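Local coordinates for NADP-dependent 2-hydroxyacid dehydrogenase (Rhizobium etli, PDB 4XCV), which probably catalyses the NADPH-dependent interconversion of 2-oxoacids and D-2-hydroxyacids, as in the D-isomer-specific 2-hydroxyacid dehydrogenase family, at residues N291-F294 against R295-M299; W273-E276 against N277-I280. All blocks are in the same frame, centred on the assembly; numbering follows the deposited sequence. Where two conformers were deposited one is given.

Contact 1 (N291-F294 against R295-M299); sequences NALF and RHVEM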
ATOM      1  N   ASN A 291      -0.988  19.213 -18.559  1.00 20.83           N
ATOM      2  CA  ASN A 291      -1.388  20.586 -18.262  1.00 19.34           C
ATOM      3  C   ASN A 291      -0.914  21.101 -16.932  1.00 17.84           C
ATOM      4  O   ASN A 291      -0.928  22.312 -16.703  1.00 16.70           O
ATOM      5  CB  ASN A 291      -2.896  20.706 -18.237  1.00 21.28           C
ATOM      6  CG  ASN A 291      -3.498  20.565 -19.600  1.00 22.18           C
ATOM      7  OD1 ASN A 291      -3.555  21.522 -20.327  1.00 23.98           O
ATOM      8  ND2 ASN A 291      -3.967  19.380 -19.944  1.00 23.84           N
ATOM      9  N   ALA A 292      -0.568  20.191 -16.019  1.00 17.41           N
ATOM     10  CA  ALA A 292      -0.225  20.576 -14.692  1.00 16.84           C
ATOM     11  C   ALA A 292       0.975  21.516 -14.634  1.00 15.41           C
ATOM     12  O   ALA A 292       0.995  22.479 -13.858  1.00 14.95           O
ATOM     13  CB  ALA A 292       0.078  19.339 -13.824  1.00 17.54           C
ATOM     14  N   LEU A 293       1.987  21.288 -15.471  1.00 15.36           N
ATOM     15  CA  LEU A 293       3.158  22.191 -15.531  1.00 14.54           C
ATOM     16  C   LEU A 293       2.727  23.635 -15.861  1.00 13.90           C
ATOM     17  O   LEU A 293       3.180  24.587 -15.278  1.00 13.32           O
ATOM     18  CB  LEU A 293       4.185  21.694 -16.599  1.00 15.28           C
ATOM     19  CG  LEU A 293       5.373  22.578 -16.919  1.00 15.30           C
ATOM     20  CD1 LEU A 293       6.219  22.833 -15.678  1.00 15.08           C
ATOM     21  CD2 LEU A 293       6.165  21.893 -18.032  1.00 16.34           C
ATOM     22  N   PHE A 294       1.842  23.759 -16.853  1.00 13.90           N
ATOM     23  CA  PHE A 294       1.424  25.061 -17.329  1.00 13.65           C
ATOM     24  C   PHE A 294       0.536  25.736 -16.319  1.00 13.03           C
ATOM     25  O   PHE A 294       0.687  26.915 -16.092  1.00 12.02           O
ATOM     26  CB  PHE A 294       0.777  24.908 -18.719  1.00 14.71           C
ATOM     27  CG  PHE A 294       1.755  24.416 -19.704  1.00 16.29           C
ATOM     28  CD1 PHE A 294       2.575  25.313 -20.330  1.00 17.69           C
ATOM     29  CD2 PHE A 294       1.995  23.061 -19.879  1.00 19.32           C
ATOM     30  CE1 PHE A 294       3.575  24.900 -21.157  1.00 19.25           C
ATOM     31  CE2 PHE A 294       3.009  22.638 -20.709  1.00 20.38           C
ATOM     32  CZ  PHE A 294       3.782  23.586 -21.359  1.00 20.05           C
ATOM     33  N   ARG A 295      -0.352  25.003 -15.661  1.00 13.81           N
ATOM     34  CA  ARG A 295      -1.110  25.610 -14.586  1.00 13.97           C
ATOM     35  C   ARG A 295      -0.220  26.144 -13.456  1.00 13.18           C
ATOM     36  O   ARG A 295      -0.454  27.227 -12.909  1.00 12.61           O
ATOM     37  CB  ARG A 295      -2.114  24.612 -13.998  1.00 15.43           C
ATOM     38  CG  ARG A 295      -3.190  24.132 -14.932  1.00 16.78           C
ATOM     39  CD  ARG A 295      -4.030  25.238 -15.536  1.00 17.32           C
ATOM     40  NE  ARG A 295      -3.422  25.788 -16.755  1.00 16.93           N
ATOM     41  CZ  ARG A 295      -3.396  25.211 -17.948  1.00 17.65           C
ATOM     42  NH1 ARG A 295      -2.823  25.851 -18.979  1.00 17.56           N
ATOM     43  NH2 ARG A 295      -3.965  24.011 -18.154  1.00 19.26           N
ATOM     44  N   HIS A 296       0.823  25.383 -13.145  1.00 13.17           N
ATOM     45  CA  HIS A 296       1.799  25.804 -12.112  1.00 12.98           C
ATOM     46  C   HIS A 296       2.522  27.100 -12.495  1.00 12.01           C
ATOM     47  O   HIS A 296       2.657  28.036 -11.695  1.00 11.68           O
ATOM     48  CB  HIS A 296       2.784  24.622 -11.901  1.00 13.68           C
ATOM     49  CG  HIS A 296       4.148  25.018 -11.445  1.00 14.85           C
ATOM     50  ND1 HIS A 296       4.458  25.312 -10.142  1.00 16.36           N
ATOM     51  CD2 HIS A 296       5.302  25.143 -12.147  1.00 15.63           C
ATOM     52  CE1 HIS A 296       5.748  25.592 -10.054  1.00 15.47           C
ATOM     53  NE2 HIS A 296       6.275  25.520 -11.265  1.00 16.33           N
ATOM     54  N   VAL A 297       2.987  27.170 -13.738  1.00 11.32           N
ATOM     55  CA  VAL A 297       3.720  28.336 -14.182  1.00 10.98           C
ATOM     56  C   VAL A 297       2.799  29.564 -14.182  1.00 10.71           C
ATOM     57  O   VAL A 297       3.153  30.666 -13.732  1.00 10.47           O
ATOM     58  CB  VAL A 297       4.379  28.148 -15.567  1.00 11.33           C
ATOM     59  CG1 VAL A 297       4.959  29.454 -16.020  1.00 11.33           C
ATOM     60  CG2 VAL A 297       5.444  27.061 -15.504  1.00 12.07           C
ATOM     61  N   GLU A 298       1.585  29.371 -14.713  1.00 10.66           N
ATOM     62  CA  GLU A 298       0.595  30.454 -14.737  1.00 10.82           C
ATOM     63  C   GLU A 298       0.308  31.005 -13.319  1.00 11.11           C
ATOM     64  O   GLU A 298       0.210  32.219 -13.148  1.00 11.47           O
ATOM     65  CB  GLU A 298      -0.693  29.950 -15.385  1.00 11.24           C
ATOM     66  CG  GLU A 298      -0.580  29.699 -16.882  1.00 11.30           C
ATOM     67  CD  GLU A 298      -1.721  28.820 -17.376  1.00 12.47           C
ATOM     68  OE1 GLU A 298      -2.630  28.447 -16.560  1.00 13.96           O
ATOM     69  OE2 GLU A 298      -1.747  28.490 -18.587  1.00 12.68           O
ATOM     70  N   MET A 299       0.178  30.119 -12.366  1.00 11.74           N
ATOM     71  CA  MET A 299      -0.099  30.511 -10.984  1.00 12.80           C
ATOM     72  C   MET A 299       1.055  31.298 -10.415  1.00 11.78           C
ATOM     73  O   MET A 299       0.848  32.279  -9.700  1.00 11.67           O
ATOM     74  CB  MET A 299      -0.357  29.295 -10.110  1.00 15.42           C
ATOM     75  CG  MET A 299      -0.260  29.560  -8.629  1.00 18.21           C
ATOM     76  SD  MET A 299      -0.917  28.148  -7.760  1.00 21.97           S
ATOM     77  CE  MET A 299      -0.537  26.847  -8.823  1.00 20.32           C
TER
HETATM   78  O   HOH W   1      -3.108  24.318 -21.267  1.00 23.88           O

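Contact 2 (W273-E276 against N277-I280); sequences WELE and NVFI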
ATOM      1  N   TRP A 273      16.031  -6.429 -14.304  1.00 13.17           N
ATOM      2  CA  TRP A 273      14.726  -6.895 -14.687  1.00 13.03           C
ATOM      3  C   TRP A 273      14.308  -8.217 -14.085  1.00 14.09           C
ATOM      4  O   TRP A 273      13.156  -8.386 -13.696  1.00 14.51           O
ATOM      5  CB  TRP A 273      14.608  -7.007 -16.202  1.00 13.09           C
ATOM      6  CG  TRP A 273      14.774  -5.759 -17.008  1.00 13.03           C
ATOM      7  CD1 TRP A 273      15.884  -5.378 -17.720  1.00 13.69           C
ATOM      8  CD2 TRP A 273      13.780  -4.798 -17.307  1.00 12.68           C
ATOM      9  NE1 TRP A 273      15.647  -4.234 -18.392  1.00 13.61           N
ATOM     10  CE2 TRP A 273      14.356  -3.838 -18.147  1.00 13.17           C
ATOM     11  CE3 TRP A 273      12.453  -4.627 -16.909  1.00 12.74           C
ATOM     12  CZ2 TRP A 273      13.639  -2.747 -18.639  1.00 13.33           C
ATOM     13  CZ3 TRP A 273      11.756  -3.537 -17.382  1.00 12.83           C
ATOM     14  CH2 TRP A 273      12.358  -2.613 -18.230  1.00 13.02           C
ATOM     15  N   GLU A 274      15.229  -9.174 -13.997  1.00 18.30           N
ATOM     16  CA  GLU A 274      14.895 -10.518 -13.587  1.00 19.74           C
ATOM     17  C   GLU A 274      15.460 -10.868 -12.219  1.00 18.81           C
ATOM     18  O   GLU A 274      15.387 -12.019 -11.816  1.00 20.28           O
ATOM     19  CB  GLU A 274      15.349 -11.518 -14.657  1.00 23.69           C
ATOM     20  CG  GLU A 274      14.540 -11.417 -15.953  1.00 26.97           C
ATOM     21  CD  GLU A 274      14.755 -12.596 -16.878  1.00 32.42           C
ATOM     22  OE1 GLU A 274      14.412 -13.736 -16.516  1.00 37.88           O
ATOM     23  OE2 GLU A 274      15.245 -12.407 -18.001  1.00 37.77           O
ATOM     24  N   LEU A 275      16.000  -9.909 -11.497  1.00 17.52           N
ATOM     25  CA  LEU A 275      16.569 -10.147 -10.173  0.50 17.70           C
ATOM     26  C   LEU A 275      15.456 -10.445  -9.167  1.00 16.61           C
ATOM     27  O   LEU A 275      14.463  -9.750  -9.150  1.00 15.29           O
ATOM     28  CB  LEU A 275      17.294  -8.871  -9.794  0.50 17.82           C
ATOM     29  CG  LEU A 275      18.388  -8.838  -8.767  0.50 18.70           C
ATOM     30  CD1 LEU A 275      19.442  -9.904  -8.981  0.50 20.86           C
ATOM     31  CD2 LEU A 275      18.973  -7.456  -8.954  0.50 18.75           C
ATOM     32  N   GLU A 276      15.631 -11.461  -8.331  1.00 17.38           N
ATOM     33  CA  GLU A 276      14.612 -11.848  -7.380  1.00 17.53           C
ATOM     34  C   GLU A 276      14.368 -10.701  -6.397  1.00 15.62           C
ATOM     35  O   GLU A 276      15.294 -10.065  -5.889  1.00 15.76           O
ATOM     36  CB  GLU A 276      15.047 -13.111  -6.617  1.00 20.41           C
ATOM     37  CG  GLU A 276      15.205 -14.322  -7.529  1.00 24.01           C
ATOM     38  CD  GLU A 276      16.637 -14.528  -8.001  1.00 27.66           C
ATOM     39  OE1 GLU A 276      17.380 -13.530  -8.259  1.00 29.46           O
ATOM     40  OE2 GLU A 276      17.026 -15.737  -8.145  1.00 32.96           O
ATOM     41  N   ASN A 277      13.096 -10.478  -6.093  1.00 14.16           N
ATOM     42  CA  ASN A 277      12.714  -9.472  -5.075  0.50 13.71           C
ATOM     43  C   ASN A 277      13.006  -8.029  -5.515  1.00 12.27           C
ATOM     44  O   ASN A 277      13.167  -7.157  -4.656  1.00 12.28           O
ATOM     45  CB  ASN A 277      13.419  -9.708  -3.710  0.50 15.05           C
ATOM     46  CG  ASN A 277      13.102 -11.046  -3.095  0.50 16.75           C
ATOM     47  OD1 ASN A 277      13.983 -11.834  -2.756  0.50 18.72           O
ATOM     48  ND2 ASN A 277      11.843 -11.282  -2.907  0.50 17.23           N
ATOM     49  N   VAL A 278      13.099  -7.791  -6.811  1.00 11.83           N
ATOM     50  CA  VAL A 278      13.315  -6.451  -7.341  1.00 11.36           C
ATOM     51  C   VAL A 278      12.100  -6.077  -8.162  1.00 10.75           C
ATOM     52  O   VAL A 278      11.677  -6.838  -9.040  1.00 11.71           O
ATOM     53  CB  VAL A 278      14.588  -6.360  -8.160  1.00 12.45           C
ATOM     54  CG1 VAL A 278      14.664  -5.012  -8.849  1.00 12.64           C
ATOM     55  CG2 VAL A 278      15.771  -6.569  -7.238  1.00 13.46           C
ATOM     56  N   PHE A 279      11.510  -4.916  -7.868  1.00 10.28           N
ATOM     57  CA  PHE A 279      10.366  -4.359  -8.552  1.00 10.25           C
ATOM     58  C   PHE A 279      10.817  -3.145  -9.316  1.00  9.77           C
ATOM     59  O   PHE A 279      11.466  -2.251  -8.778  1.00 10.61           O
ATOM     60  CB  PHE A 279       9.279  -3.946  -7.538  1.00 10.91           C
ATOM     61  CG  PHE A 279       8.721  -5.074  -6.745  1.00 12.54           C
ATOM     62  CD1 PHE A 279       9.341  -5.480  -5.598  1.00 14.77           C
ATOM     63  CD2 PHE A 279       7.551  -5.712  -7.109  1.00 14.60           C
ATOM     64  CE1 PHE A 279       8.823  -6.526  -4.855  1.00 16.16           C
ATOM     65  CE2 PHE A 279       7.003  -6.744  -6.338  1.00 16.41           C
ATOM     66  CZ  PHE A 279       7.650  -7.143  -5.210  1.00 16.07           C
ATOM     67  N   ILE A 280      10.474  -3.137 -10.616  1.00  9.96           N
ATOM     68  CA  ILE A 280      10.845  -2.026 -11.514  1.00 10.09           C
ATOM     69  C   ILE A 280       9.585  -1.362 -11.979  1.00  9.91           C
ATOM     70  O   ILE A 280       8.664  -2.001 -12.461  1.00 10.61           O
ATOM     71  CB  ILE A 280      11.584  -2.534 -12.735  0.50 10.92           C
ATOM     72  CG1 ILE A 280      13.007  -2.842 -12.323  0.50 11.28           C
ATOM     73  CG2 ILE A 280      11.555  -1.516 -13.873  0.50 11.50           C
ATOM     74  CD1 ILE A 280      13.758  -3.562 -13.401  0.50 12.56           C
TER
HETATM   75  O   HOH W   2      16.617 -11.469  -3.723  1.00 24.85           O

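Contact 1 (N291-F294 against R295-M299)
The guanidinium of Arg295 has the backbone O of Asn291 over one face, 3.7 Å above its plane and displaced toward the rim, while the carboxylate of Glu298 and a water lie in plane at its edges. The amide of Asn291 runs alongside, its plane turned 37° from the guanidinium, and CB of Phe294 touches Arg295 NH1 at 3.7 Å. The ring of His296 meets Leu293 O edge-on. All of this lies along the N-terminal part of helix 292-305, where Arg295 N reaches Asn291 O at 2.9 Å and later amides repeat the i to i+4 bond. Bent at chi2 (-57°) and chi3 (86°), the arginine chain folds back so that its head serves both neighbours along the helix. It grips Glu298 side-on in a salt bridge, Arg295 NE to Glu298 OE1 at 2.8 Å and Arg295 NH1 to Glu298 OE2 at 2.9 Å. A glutamine in place of Glu298 would probably leave Arg295 without its countercharge and lose one of the two bonds that fix its head. Toward Asn291 the hold is looser, a weak bond from Arg295 NH2 to Asn291 OD1 at 3.3 Å backed by the water, which donates to OD1 and accepts from NH1. Glu298 OE2 also accepts from the backbone N of Phe27, and Asn291 ND2 bonds Glu289. Another flank is apolar: Leu293 CD1 lies 4.3 Å from Val297 CG2. The chemistry thus implies a helix amphipathic in these turns: Leu293, Phe294 and Val297 pack on Leu52, Phe294 also on helix 16-23, and the salt bridge lies along a more polar flank.

Contact 2 (W273-E276 against N277-I280)
Leu275 and Val278 pack across a type II beta turn that leads into strand 278-280, the last strand of the parallel sheet in the Rossmann-type coenzyme-binding domain. The chain nearly reverses here, its two arms running 161° apart, and the turn is closed by a weak bond from Val278 N to Leu275 O at 3.3 Å. Asn277 takes the third position of the turn with positive phi (68°), a backbone shape that asparagine tolerates better than most residues with a side chain.

The apolar side is compact. Leu275 CD2 meets Val278 CG2 at 3.7 Å, the two side chains crossing obliquely, and Leu275 also touches Val248 and Arg249 of helix 241-250. Farther from the turn, Ile280 brings CD1 against the benzo-ring part of the Trp273 indole, 3.9 Å from Trp273 CE3. CG1 of Ile280 stands beside its backbone N (chi1 -77°), which lets the same CD1 methyl touch Trp273 CA at 3.7 Å. A branched aliphatic chain suits this place, since its CG2 branch also approaches CZ3 of the indole. Trp273 NE1 is satisfied by Ala267 O, and Gln125 of the second subunit bonds the backbone of Trp273, Val278 and Ile280, which ties both arms to that subunit.

By contrast, the apex is more polar, with Tyr119 beside Glu276 and Asn277. Bent at chi2, Glu276 carries its carboxylate back along its own segment, away from Asn277, as suits a charge at an exposed corner. One water lies near, 2.9 Å from Glu276 O and 2.8 Å from Asn277 OD1.

Contact 2 closes before contact 1 opens along the chain, and they lie on opposite sides of its centre, their centres 36 Å apart. In each the apolar residues (Leu293, Phe294, Val297; Trp273, Val278, Ile280) are buried, while the polar ones (Asn291, Arg295, Glu298; Glu276, Asn277) lie toward the surface. They hold different elements: 291-299 lies at the N-terminal end of helix 292-305, against the five-stranded parallel sheet, whereas 273-280 leads into an outermost strand of the seven-stranded one. One salt bridge, extended by a weak bond and a water, runs along the helix; at the turn, aliphatic and indole packing dominates. Another subunit reaches only contact 2, in keeping with its place at the dimer interface.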